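Local coordinates for protein glycoside hydrolase family 43 (Halothermothrix orenii, PDB 4QQS) that hydrolyses glycosidic bonds with alpha-L-arabinofuranosidase activity and probably takes part in xylan degradation, at residues R26-A31 and K104-P109; A31-A34 and F39-W42; L55-Y60 and M85-R90. All blocks are in the same frame, centred on the assembly; numbering follows the deposited sequence.

Contact 1 of 3, residues R26-A31 and K104-P109; sequences RYYLYA and KSPLGP
The tight part of this contact is P106 lying over Y28 and held by Y30. P106 CB stands 3.6 Å from the centroid of the Y28 ring, only 1° off its normal, a CH-pi contact over the middle of the face. P106 CG reaches further along the same face and meets Y28 CZ at 3.4 Å. With its CG anti to the carbonyl carbon (chi1 -58°), Y28 projects its ring from strand 26-32 to the proline. L107 works at another place: its CD2 comes to the ring edge, 3.7 Å from Y28 CD1. Two residues on, Y30 OH donates to P106 O over 2.7 Å, tilted 21° from the carbonyl plane; this fixes the carbonyl end of the residue whose ring covers Y28. Away from the tyrosines, 104-109 is partly open to solvent. There the chain makes a type I turn from S105 to G108, closed by G108 N to S105 O, and S105 OG takes L107 N at 3.1 Å in an ST turn. Exposed K104 and P109, the latter preceded by a cis peptide bond, flank this turn. The loop joins strands 96-103 and 111-112, so it brings the next sheet against strand 26-32; L107 also packs on V41 of strand 38-44, and Y30 on P74 and V76 of strand 72-79.

Contact 2 of 3, residues A31-A34 and F39-W42; sequences ATSA and FKVW
A31 sets its CB against the indole of W42, 4.0 Å from CZ3. Its carbonyl O lies at the edge of the F39 ring, in the ring plane and 3.5 Å from CD1. The A31 amide, buried here, has no hydrogen-bond partner in the model. T32 brings its CA to the same F39 edge; its CB points away from 39-42, and OG1 is hydrogen-bonded to D17, the predicted proton acceptor, and to A73 N. S33 links the two strands through its side chain. Its OG, held between backbone N and carbonyl carbon (chi1 48°), receives K40 N at 3.0 Å along a nearly straight line (171°) and donates to A31 O at 2.8 Å from above the carbonyl plane. One hydroxyl thus bridges 31-34 and 39-42. S33 CB also lies at the edge of the W42 indole, 4.1 Å from CH2, and against the aliphatic K40 chain. Strands 26-32 and 38-44 form an antiparallel hairpin in a blade of the five-bladed beta-propeller, and its turn end carries T32 beside the probable catalytic site.

Contact 3 of 3, residues L55-Y60 and M85-R90; sequences LALDSY and MTYSAR
One residue beyond L57, which packs on M85 and Y87, D58 OD1 accepts Y60 N over 3.0 Å in a moderately bent bond. The amide comes from well above the carboxylate plane, 63° out of it, and closes an Asx turn; D58 OD2 forms a salt bridge with R37, so the carboxylate is held at both oxygens where the chain leaves the strand. The contact with 85-90 itself is apolar and buried. L57, with CG swung anti to the backbone N (chi1 177°), lays its CB on the M85 sulfur, 3.6 Å from SD, and its CG lies almost as close to that atom. M85 runs out fully extended as far as SD and then bends (chi3 -72°), which carries CE to A56, 4.2 Å from its CB. In the backbone, A56 and L57 both face F39 in a classic beta bulge, and the chain turns a corner there; strand 51-58 is an outer strand of one propeller blade, and 85-90 belongs to the four-stranded sheet of the next, so the leucine and methionine interlock across the blade interface. The branched end of L57 then meets Y87, the two side chains crossing at about a right angle. CD1 sits 4.2 Å above the ring plane, displaced toward its rim, while CD2 is 4.0 Å from Y87 CE1. F39 also meets the tyrosine, as does A99 of strand 96-103, and the phenol oxygen is hydrogen-bonded to N112 OD1, a polar tie at the far end of a ring whose face carries L57.

In the fold
The three contacts form a compact cluster, their centres 9 to 12 Å apart, on the same side of the chain's centre. Contacts 1 and 2 share A31 and strand 26-32, and contact 2 lies within the first four-stranded sheet, pairing neighbouring strands. Contacts 1 and 3 instead reach from that sheet to the second, through a loop and through strand 82-90. Along the chain contact 2 closes before contact 3 opens, and contact 3 is nested inside the long loop closed by contact 1. M85 CE and A56 CB both pack on Y30, and V41 joins A56 to L107, so the hairpin beside the predicted catalytic aspartate is continuous with the seam between two blades.

Contact 1 of 3, residues R26-A31 and K104-P109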
ATOM      1  N   ARG A  26       6.458 -18.570   1.472  1.00 12.64           N
ATOM      2  CA  ARG A  26       7.188 -17.702   0.571  1.00 12.78           C
ATOM      3  C   ARG A  26       6.551 -16.318   0.632  1.00 11.11           C
ATOM      4  O   ARG A  26       5.364 -16.177   0.932  1.00 12.20           O
ATOM      5  CB  ARG A  26       7.132 -18.237  -0.860  1.00 14.39           C
ATOM      6  CG  ARG A  26       7.564 -19.679  -1.029  1.00 17.37           C
ATOM      7  CD  ARG A  26       8.999 -19.891  -0.663  1.00 21.40           C
ATOM      8  NE  ARG A  26       9.909 -19.034  -1.412  1.00 23.92           N
ATOM      9  CZ  ARG A  26      11.227 -19.205  -1.462  1.00 25.38           C
ATOM     10  NH1 ARG A  26      11.807 -20.220  -0.820  1.00 25.65           N
ATOM     11  NH2 ARG A  26      11.968 -18.356  -2.166  1.00 26.19           N
ATOM     12  N   TYR A  27       7.364 -15.312   0.344  1.00 10.11           N
ATOM     13  CA  TYR A  27       6.928 -13.930   0.288  1.00  9.30           C
ATOM     14  C   TYR A  27       7.000 -13.420  -1.129  1.00  8.88           C
ATOM     15  O   TYR A  27       7.974 -13.656  -1.835  1.00  9.68           O
ATOM     16  CB  TYR A  27       7.808 -13.065   1.180  1.00  9.61           C
ATOM     17  CG  TYR A  27       7.752 -13.443   2.637  1.00  9.71           C
ATOM     18  CD1 TYR A  27       8.608 -14.396   3.160  1.00 10.67           C
ATOM     19  CD2 TYR A  27       6.825 -12.859   3.483  1.00  9.53           C
ATOM     20  CE1 TYR A  27       8.561 -14.748   4.497  1.00 11.26           C
ATOM     21  CE2 TYR A  27       6.767 -13.185   4.826  1.00  9.89           C
ATOM     22  CZ  TYR A  27       7.637 -14.143   5.327  1.00 10.70           C
ATOM     23  OH  TYR A  27       7.628 -14.502   6.660  1.00 11.53           O
ATOM     24  N   TYR A  28       5.964 -12.680  -1.504  1.00  8.47           N
ATOM     25  CA  TYR A  28       5.837 -12.103  -2.837  1.00  8.52           C
ATOM     26  C   TYR A  28       5.643 -10.610  -2.690  1.00  8.20           C
ATOM     27  O   TYR A  28       4.703 -10.166  -2.033  1.00  8.85           O
ATOM     28  CB  TYR A  28       4.659 -12.729  -3.590  1.00  9.32           C
ATOM     29  CG  TYR A  28       4.831 -14.219  -3.693  1.00  9.61           C
ATOM     30  CD1 TYR A  28       5.585 -14.772  -4.714  1.00 10.41           C
ATOM     31  CD2 TYR A  28       4.291 -15.075  -2.742  1.00 10.15           C
ATOM     32  CE1 TYR A  28       5.774 -16.133  -4.805  1.00 11.15           C
ATOM     33  CE2 TYR A  28       4.483 -16.442  -2.812  1.00 10.90           C
ATOM     34  CZ  TYR A  28       5.223 -16.972  -3.850  1.00 11.43           C
ATOM     35  OH  TYR A  28       5.407 -18.345  -3.928  1.00 12.74           O
ATOM     36  N   LEU A  29       6.573  -9.855  -3.264  1.00  8.30           N
ATOM     37  CA  LEU A  29       6.547  -8.412  -3.257  1.00  7.92           C
ATOM     38  C   LEU A  29       6.110  -7.919  -4.620  1.00  7.60           C
ATOM     39  O   LEU A  29       6.694  -8.294  -5.629  1.00  8.14           O
ATOM     40  CB  LEU A  29       7.953  -7.890  -2.952  1.00  9.08           C
ATOM     41  CG  LEU A  29       8.269  -6.432  -3.311  1.00 12.12           C
ATOM     42  CD1 LEU A  29       7.579  -5.566  -2.334  1.00 12.38           C
ATOM     43  CD2 LEU A  29       9.749  -6.148  -3.308  1.00 12.77           C
ATOM     44  N   TYR A  30       5.088  -7.073  -4.636  1.00  7.25           N
ATOM     45  CA  TYR A  30       4.585  -6.424  -5.837  1.00  7.37           C
ATOM     46  C   TYR A  30       4.739  -4.931  -5.606  1.00  7.45           C
ATOM     47  O   TYR A  30       4.504  -4.462  -4.500  1.00  8.67           O
ATOM     48  CB  TYR A  30       3.107  -6.764  -6.066  1.00  7.41           C
ATOM     49  CG  TYR A  30       2.783  -8.241  -6.009  1.00  7.67           C
ATOM     50  CD1 TYR A  30       2.539  -8.868  -4.799  1.00  8.01           C
ATOM     51  CD2 TYR A  30       2.732  -9.013  -7.159  1.00  7.98           C
ATOM     52  CE1 TYR A  30       2.245 -10.208  -4.725  1.00  8.55           C
ATOM     53  CE2 TYR A  30       2.432 -10.368  -7.093  1.00  8.80           C
ATOM     54  CZ  TYR A  30       2.194 -10.955  -5.864  1.00  9.02           C
ATOM     55  OH  TYR A  30       1.900 -12.290  -5.741  1.00  9.83           O
ATOM     56  N   ALA A  31       5.112  -4.167  -6.622  1.00  7.43           N
ATOM     57  CA  ALA A  31       5.359  -2.746  -6.433  1.00  7.49           C
ATOM     58  C   ALA A  31       5.084  -1.966  -7.696  1.00  7.21           C
ATOM     59  O   ALA A  31       5.129  -2.509  -8.804  1.00  7.87           O
ATOM     60  CB  ALA A  31       6.806  -2.502  -5.986  1.00  7.82           C
ATOM     61  N   LYS A 104      -4.063 -17.981 -10.645  1.00 12.49           N
ATOM     62  CA  LYS A 104      -3.965 -19.185  -9.833  1.00 14.53           C
ATOM     63  C   LYS A 104      -2.618 -19.272  -9.108  1.00 14.30           C
ATOM     64  O   LYS A 104      -2.460 -20.070  -8.187  1.00 16.89           O
ATOM     65  CB  LYS A 104      -4.214 -20.421 -10.696  1.00 17.60           C
ATOM     66  CG  LYS A 104      -5.667 -20.535 -11.152  1.00 21.16           C
ATOM     67  CD  LYS A 104      -6.602 -20.813  -9.970  1.00 24.14           C
ATOM     68  CE  LYS A 104      -8.052 -21.031 -10.390  1.00 25.83           C
ATOM     69  NZ  LYS A 104      -8.935 -21.268  -9.206  1.00 26.77           N
ATOM     70  N   SER A 105      -1.655 -18.456  -9.523  1.00 12.73           N
ATOM     71  CA  SER A 105      -0.303 -18.466  -8.959  1.00 12.97           C
ATOM     72  C   SER A 105       0.118 -17.067  -8.525  1.00 11.49           C
ATOM     73  O   SER A 105      -0.230 -16.094  -9.191  1.00 11.90           O
ATOM     74  CB  SER A 105       0.685 -18.949 -10.020  1.00 15.15           C
ATOM     75  OG  SER A 105       2.015 -18.574  -9.681  1.00 16.83           O
ATOM     76  N   PRO A 106       0.890 -16.958  -7.430  1.00 11.16           N
ATOM     77  CA  PRO A 106       1.325 -15.620  -7.008  1.00 10.95           C
ATOM     78  C   PRO A 106       2.254 -14.936  -8.004  1.00 10.64           C
ATOM     79  O   PRO A 106       2.369 -13.720  -7.987  1.00 10.71           O
ATOM     80  CB  PRO A 106       2.049 -15.886  -5.684  1.00 12.21           C
ATOM     81  CG  PRO A 106       2.468 -17.308  -5.767  1.00 13.04           C
ATOM     82  CD  PRO A 106       1.369 -18.002  -6.508  1.00 12.24           C
ATOM     83  N   LEU A 107       2.922 -15.696  -8.865  1.00 10.21           N
ATOM     84  CA  LEU A 107       3.824 -15.101  -9.853  1.00 10.76           C
ATOM     85  C   LEU A 107       3.133 -14.743 -11.162  1.00 11.11           C
ATOM     86  O   LEU A 107       3.772 -14.222 -12.079  1.00 12.15           O
ATOM     87  CB  LEU A 107       5.004 -16.035 -10.126  1.00 11.10           C
ATOM     88  CG  LEU A 107       5.877 -16.329  -8.906  1.00 11.67           C
ATOM     89  CD1 LEU A 107       6.965 -17.311  -9.287  1.00 13.16           C
ATOM     90  CD2 LEU A 107       6.487 -15.053  -8.308  1.00 12.04           C
ATOM     91  N   GLY A 108       1.834 -15.013 -11.252  1.00 11.43           N
ATOM     92  CA  GLY A 108       1.078 -14.667 -12.437  1.00 11.61           C
ATOM     93  C   GLY A 108       1.103 -15.757 -13.494  1.00 13.09           C
ATOM     94  O   GLY A 108       1.533 -16.880 -13.227  1.00 15.34           O
ATOM     95  N   PRO A 109       0.638 -15.441 -14.707  1.00 12.64           N
ATOM     96  CA  PRO A 109       0.145 -14.124 -15.110  1.00 11.71           C
ATOM     97  C   PRO A 109      -1.218 -13.807 -14.514  1.00 11.00           C
ATOM     98  O   PRO A 109      -2.112 -14.650 -14.493  1.00 12.71           O
ATOM     99  CB  PRO A 109       0.048 -14.240 -16.632  1.00 12.38           C
ATOM    100  CG  PRO A 109      -0.192 -15.685 -16.881  1.00 13.74           C
ATOM    101  CD  PRO A 109       0.575 -16.407 -15.818  1.00 14.03           C
TER

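Contact 2 of 3, residues A31-A34 and F39-W42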
ATOM      1  N   ALA A  31       5.112  -4.167  -6.622  1.00  7.43           N
ATOM      2  CA  ALA A  31       5.359  -2.746  -6.433  1.00  7.49           C
ATOM      3  C   ALA A  31       5.084  -1.966  -7.696  1.00  7.21           C
ATOM      4  O   ALA A  31       5.129  -2.509  -8.804  1.00  7.87           O
ATOM      5  CB  ALA A  31       6.806  -2.502  -5.986  1.00  7.82           C
ATOM      6  N   THR A  32       4.815  -0.676  -7.527  1.00  7.78           N
ATOM      7  CA  THR A  32       4.933   0.271  -8.632  1.00  8.02           C
ATOM      8  C   THR A  32       6.347   0.125  -9.191  1.00  7.77           C
ATOM      9  O   THR A  32       7.324   0.158  -8.445  1.00  8.75           O
ATOM     10  CB  THR A  32       4.691   1.700  -8.141  1.00  8.20           C
ATOM     11  OG1 THR A  32       3.402   1.753  -7.530  1.00  8.02           O
ATOM     12  CG2 THR A  32       4.771   2.690  -9.275  1.00  8.68           C
ATOM     13  N   SER A  33       6.450  -0.086 -10.498  1.00  8.23           N
ATOM     14  CA  SER A  33       7.696  -0.554 -11.075  1.00  9.10           C
ATOM     15  C   SER A  33       7.688  -0.194 -12.555  1.00  9.72           C
ATOM     16  O   SER A  33       8.138   0.893 -12.926  1.00 10.53           O
ATOM     17  CB  SER A  33       7.854  -2.057 -10.775  1.00  9.01           C
ATOM     18  OG  SER A  33       6.675  -2.798 -11.084  1.00  8.89           O
ATOM     19  N   ALA A  34       7.104  -1.053 -13.383  1.00  9.64           N
ATOM     20  CA  ALA A  34       6.998  -0.820 -14.823  1.00  9.94           C
ATOM     21  C   ALA A  34       5.792   0.085 -15.109  1.00  9.75           C
ATOM     22  O   ALA A  34       4.736  -0.372 -15.592  1.00  9.89           O
ATOM     23  CB  ALA A  34       6.869  -2.138 -15.545  1.00 10.68           C
ATOM     24  N   PHE A  39       3.289  -4.638 -13.435  1.00  7.86           N
ATOM     25  CA  PHE A  39       3.893  -4.768 -12.118  1.00  7.67           C
ATOM     26  C   PHE A  39       4.811  -5.954 -12.028  1.00  7.91           C
ATOM     27  O   PHE A  39       4.407  -7.088 -12.296  1.00  8.70           O
ATOM     28  CB  PHE A  39       2.808  -4.865 -11.034  1.00  8.01           C
ATOM     29  CG  PHE A  39       1.818  -3.748 -11.119  1.00  7.53           C
ATOM     30  CD1 PHE A  39       2.167  -2.478 -10.696  1.00  7.50           C
ATOM     31  CD2 PHE A  39       0.567  -3.951 -11.670  1.00  8.25           C
ATOM     32  CE1 PHE A  39       1.289  -1.430 -10.831  1.00  7.90           C
ATOM     33  CE2 PHE A  39      -0.324  -2.905 -11.818  1.00  8.23           C
ATOM     34  CZ  PHE A  39       0.037  -1.642 -11.394  1.00  8.05           C
ATOM     35  N   LYS A  40       6.034  -5.673 -11.597  1.00  8.03           N
ATOM     36  CA  LYS A  40       6.997  -6.695 -11.249  1.00  8.22           C
ATOM     37  C   LYS A  40       6.650  -7.351  -9.922  1.00  7.85           C
ATOM     38  O   LYS A  40       6.000  -6.766  -9.048  1.00  8.45           O
ATOM     39  CB  LYS A  40       8.395  -6.084 -11.159  1.00  9.18           C
ATOM     40  CG  LYS A  40       8.953  -5.649 -12.503  1.00 10.67           C
ATOM     41  CD  LYS A  40      10.272  -4.919 -12.382  1.00 12.11           C
ATOM     42  CE  LYS A  40      10.914  -4.740 -13.749  1.00 15.17           C
ATOM     43  NZ  LYS A  40      12.091  -3.839 -13.726  1.00 16.48           N
ATOM     44  N   VAL A  41       7.119  -8.584  -9.791  1.00  8.01           N
ATOM     45  CA  VAL A  41       7.048  -9.358  -8.562  1.00  8.56           C
ATOM     46  C   VAL A  41       8.444  -9.879  -8.219  1.00  8.40           C
ATOM     47  O   VAL A  41       9.201 -10.279  -9.103  1.00  8.83           O
ATOM     48  CB  VAL A  41       6.008 -10.506  -8.658  1.00  8.90           C
ATOM     49  CG1 VAL A  41       6.326 -11.465  -9.800  1.00  9.40           C
ATOM     50  CG2 VAL A  41       5.859 -11.229  -7.324  1.00  9.69           C
ATOM     51  N   TRP A  42       8.767  -9.827  -6.927  1.00  8.34           N
ATOM     52  CA  TRP A  42       9.989 -10.386  -6.376  1.00  8.30           C
ATOM     53  C   TRP A  42       9.591 -11.426  -5.331  1.00  8.59           C
ATOM     54  O   TRP A  42       8.555 -11.300  -4.667  1.00  9.55           O
ATOM     55  CB  TRP A  42      10.843  -9.313  -5.702  1.00  9.10           C
ATOM     56  CG  TRP A  42      11.365  -8.203  -6.569  1.00  8.70           C
ATOM     57  CD1 TRP A  42      12.651  -8.060  -7.000  1.00  9.23           C
ATOM     58  CD2 TRP A  42      10.647  -7.065  -7.085  1.00  8.69           C
ATOM     59  NE1 TRP A  42      12.782  -6.911  -7.736  1.00  9.13           N
ATOM     60  CE2 TRP A  42      11.572  -6.280  -7.806  1.00  8.78           C
ATOM     61  CE3 TRP A  42       9.323  -6.618  -6.985  1.00  9.03           C
ATOM     62  CZ2 TRP A  42      11.220  -5.092  -8.434  1.00  9.28           C
ATOM     63  CZ3 TRP A  42       8.984  -5.428  -7.611  1.00  9.76           C
ATOM     64  CH2 TRP A  42       9.926  -4.684  -8.321  1.00  9.66           C
TER

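Contact 3 of 3, residues L55-Y60 and M85-R90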
ATOM      1  N   LEU A  55       7.170  -9.813 -14.678  1.00  9.87           N
ATOM      2  CA  LEU A  55       5.895  -9.108 -14.559  1.00  9.31           C
ATOM      3  C   LEU A  55       4.788 -10.065 -14.140  1.00  9.41           C
ATOM      4  O   LEU A  55       4.368 -10.931 -14.908  1.00 11.27           O
ATOM      5  CB  LEU A  55       5.505  -8.414 -15.870  1.00 10.37           C
ATOM      6  CG  LEU A  55       6.386  -7.256 -16.341  1.00 11.28           C
ATOM      7  CD1 LEU A  55       5.893  -6.728 -17.683  1.00 12.61           C
ATOM      8  CD2 LEU A  55       6.443  -6.135 -15.327  1.00 12.45           C
ATOM      9  N   ALA A  56       4.287  -9.876 -12.927  1.00  8.89           N
ATOM     10  CA  ALA A  56       3.122 -10.619 -12.458  1.00  9.35           C
ATOM     11  C   ALA A  56       1.859 -10.212 -13.204  1.00  8.60           C
ATOM     12  O   ALA A  56       1.016 -11.049 -13.510  1.00  9.13           O
ATOM     13  CB  ALA A  56       2.933 -10.390 -10.970  1.00  9.86           C
ATOM     14  N   LEU A  57       1.731  -8.916 -13.468  1.00  8.45           N
ATOM     15  CA  LEU A  57       0.643  -8.354 -14.262  1.00  9.18           C
ATOM     16  C   LEU A  57       1.301  -7.554 -15.381  1.00  9.44           C
ATOM     17  O   LEU A  57       2.113  -6.662 -15.133  1.00  9.49           O
ATOM     18  CB  LEU A  57      -0.244  -7.464 -13.377  1.00 11.11           C
ATOM     19  CG  LEU A  57      -1.445  -6.631 -13.830  1.00 12.98           C
ATOM     20  CD1 LEU A  57      -1.097  -5.589 -14.874  1.00 12.83           C
ATOM     21  CD2 LEU A  57      -2.554  -7.519 -14.304  1.00 13.39           C
ATOM     22  N   ASP A  58       0.962  -7.913 -16.609  1.00 10.13           N
ATOM     23  CA  ASP A  58       1.460  -7.245 -17.790  1.00 10.52           C
ATOM     24  C   ASP A  58       0.237  -6.813 -18.574  1.00  9.86           C
ATOM     25  O   ASP A  58      -0.527  -7.655 -19.031  1.00 10.23           O
ATOM     26  CB  ASP A  58       2.317  -8.230 -18.599  1.00 11.68           C
ATOM     27  CG  ASP A  58       3.006  -7.588 -19.791  1.00 13.19           C
ATOM     28  OD1 ASP A  58       2.779  -6.385 -20.040  1.00 13.77           O
ATOM     29  OD2 ASP A  58       3.767  -8.300 -20.493  1.00 14.79           O
ATOM     30  N   SER A  59       0.027  -5.514 -18.732  1.00  9.70           N
ATOM     31  CA  SER A  59      -1.110  -5.059 -19.503  1.00 10.20           C
ATOM     32  C   SER A  59      -0.996  -5.493 -20.964  1.00 10.99           C
ATOM     33  O   SER A  59      -2.010  -5.515 -21.655  1.00 11.75           O
ATOM     34  CB  SER A  59      -1.278  -3.544 -19.396  1.00 10.19           C
ATOM     35  OG  SER A  59      -0.188  -2.847 -19.971  1.00 10.55           O
ATOM     36  N   TYR A  60       0.215  -5.842 -21.418  1.00 11.64           N
ATOM     37  CA  TYR A  60       0.428  -6.308 -22.786  1.00 12.87           C
ATOM     38  C   TYR A  60       0.171  -7.801 -22.924  1.00 12.83           C
ATOM     39  O   TYR A  60       0.162  -8.314 -24.029  1.00 14.04           O
ATOM     40  CB  TYR A  60       1.853  -6.027 -23.258  1.00 13.39           C
ATOM     41  CG  TYR A  60       2.282  -4.570 -23.268  1.00 14.40           C
ATOM     42  CD1 TYR A  60       1.398  -3.534 -22.975  1.00 15.61           C
ATOM     43  CD2 TYR A  60       3.595  -4.241 -23.575  1.00 15.54           C
ATOM     44  CE1 TYR A  60       1.821  -2.216 -22.983  1.00 17.01           C
ATOM     45  CE2 TYR A  60       4.021  -2.936 -23.585  1.00 17.20           C
ATOM     46  CZ  TYR A  60       3.134  -1.929 -23.288  1.00 17.86           C
ATOM     47  OH  TYR A  60       3.573  -0.625 -23.304  1.00 19.89           O
ATOM     48  N   MET A  85      -5.532  -9.400  -7.548  1.00  8.17           N
ATOM     49  CA  MET A  85      -4.728  -8.196  -7.571  1.00  7.65           C
ATOM     50  C   MET A  85      -5.603  -6.991  -7.873  1.00  7.52           C
ATOM     51  O   MET A  85      -6.345  -6.987  -8.845  1.00  8.20           O
ATOM     52  CB  MET A  85      -3.647  -8.280  -8.645  1.00  8.06           C
ATOM     53  CG  MET A  85      -2.743  -7.045  -8.694  1.00  8.63           C
ATOM     54  SD  MET A  85      -1.514  -7.061 -10.012  1.00  9.17           S
ATOM     55  CE  MET A  85      -0.373  -8.308  -9.424  1.00 10.12           C
ATOM     56  N   THR A  86      -5.505  -5.967  -7.039  1.00  7.25           N
ATOM     57  CA  THR A  86      -6.018  -4.656  -7.383  1.00  7.09           C
ATOM     58  C   THR A  86      -4.855  -3.781  -7.806  1.00  6.61           C
ATOM     59  O   THR A  86      -3.716  -3.979  -7.377  1.00  6.84           O
ATOM     60  CB  THR A  86      -6.749  -3.988  -6.195  1.00  7.91           C
ATOM     61  OG1 THR A  86      -5.911  -4.016  -5.034  1.00  8.59           O
ATOM     62  CG2 THR A  86      -8.062  -4.686  -5.888  1.00  8.32           C
ATOM     63  N   TYR A  87      -5.149  -2.804  -8.652  1.00  6.69           N
ATOM     64  CA  TYR A  87      -4.158  -1.842  -9.096  1.00  6.38           C
ATOM     65  C   TYR A  87      -4.898  -0.686  -9.725  1.00  6.79           C
ATOM     66  O   TYR A  87      -6.109  -0.769  -9.950  1.00  7.52           O
ATOM     67  CB  TYR A  87      -3.180  -2.463 -10.098  1.00  6.98           C
ATOM     68  CG  TYR A  87      -3.764  -2.917 -11.424  1.00  7.04           C
ATOM     69  CD1 TYR A  87      -4.329  -4.178 -11.572  1.00  7.65           C
ATOM     70  CD2 TYR A  87      -3.712  -2.100 -12.546  1.00  7.15           C
ATOM     71  CE1 TYR A  87      -4.807  -4.620 -12.798  1.00  8.38           C
ATOM     72  CE2 TYR A  87      -4.186  -2.528 -13.774  1.00  7.71           C
ATOM     73  CZ  TYR A  87      -4.734  -3.787 -13.894  1.00  8.09           C
ATOM     74  OH  TYR A  87      -5.182  -4.183 -15.136  1.00  9.13           O
ATOM     75  N   SER A  88      -4.176   0.377 -10.079  1.00  6.54           N
ATOM     76  CA  SER A  88      -4.780   1.437 -10.866  1.00  6.72           C
ATOM     77  C   SER A  88      -3.912   1.756 -12.071  1.00  6.70           C
ATOM     78  O   SER A  88      -2.713   1.489 -12.085  1.00  6.97           O
ATOM     79  CB  SER A  88      -5.063   2.685 -10.021  1.00  7.75           C
ATOM     80  OG  SER A  88      -3.873   3.263  -9.521  1.00  8.72           O
ATOM     81  N   ALA A  89      -4.555   2.319 -13.081  1.00  6.86           N
ATOM     82  CA  ALA A  89      -3.876   2.822 -14.266  1.00  7.57           C
ATOM     83  C   ALA A  89      -4.751   3.905 -14.868  1.00  7.18           C
ATOM     84  O   ALA A  89      -5.926   4.048 -14.522  1.00  7.59           O
ATOM     85  CB  ALA A  89      -3.625   1.700 -15.286  1.00  7.95           C
ATOM     86  N   ARG A  90      -4.185   4.660 -15.805  1.00  7.70           N
ATOM     87  CA  ARG A  90      -4.935   5.696 -16.499  1.00  8.57           C
ATOM     88  C   ARG A  90      -5.698   5.092 -17.678  1.00  9.28           C
ATOM     89  O   ARG A  90      -5.131   4.387 -18.507  1.00 10.88           O
ATOM     90  CB  ARG A  90      -4.010   6.822 -16.991  1.00  9.56           C
ATOM     91  CG  ARG A  90      -4.769   8.098 -17.331  1.00 10.40           C
ATOM     92  CD  ARG A  90      -3.849   9.276 -17.599  1.00 10.50           C
ATOM     93  NE  ARG A  90      -2.962   9.578 -16.481  1.00 10.73           N
ATOM     94  CZ  ARG A  90      -3.287  10.291 -15.407  1.00 11.03           C
ATOM     95  NH1 ARG A  90      -4.508  10.787 -15.256  1.00 10.85           N
ATOM     96  NH2 ARG A  90      -2.383  10.486 -14.452  1.00 10.77           N
TER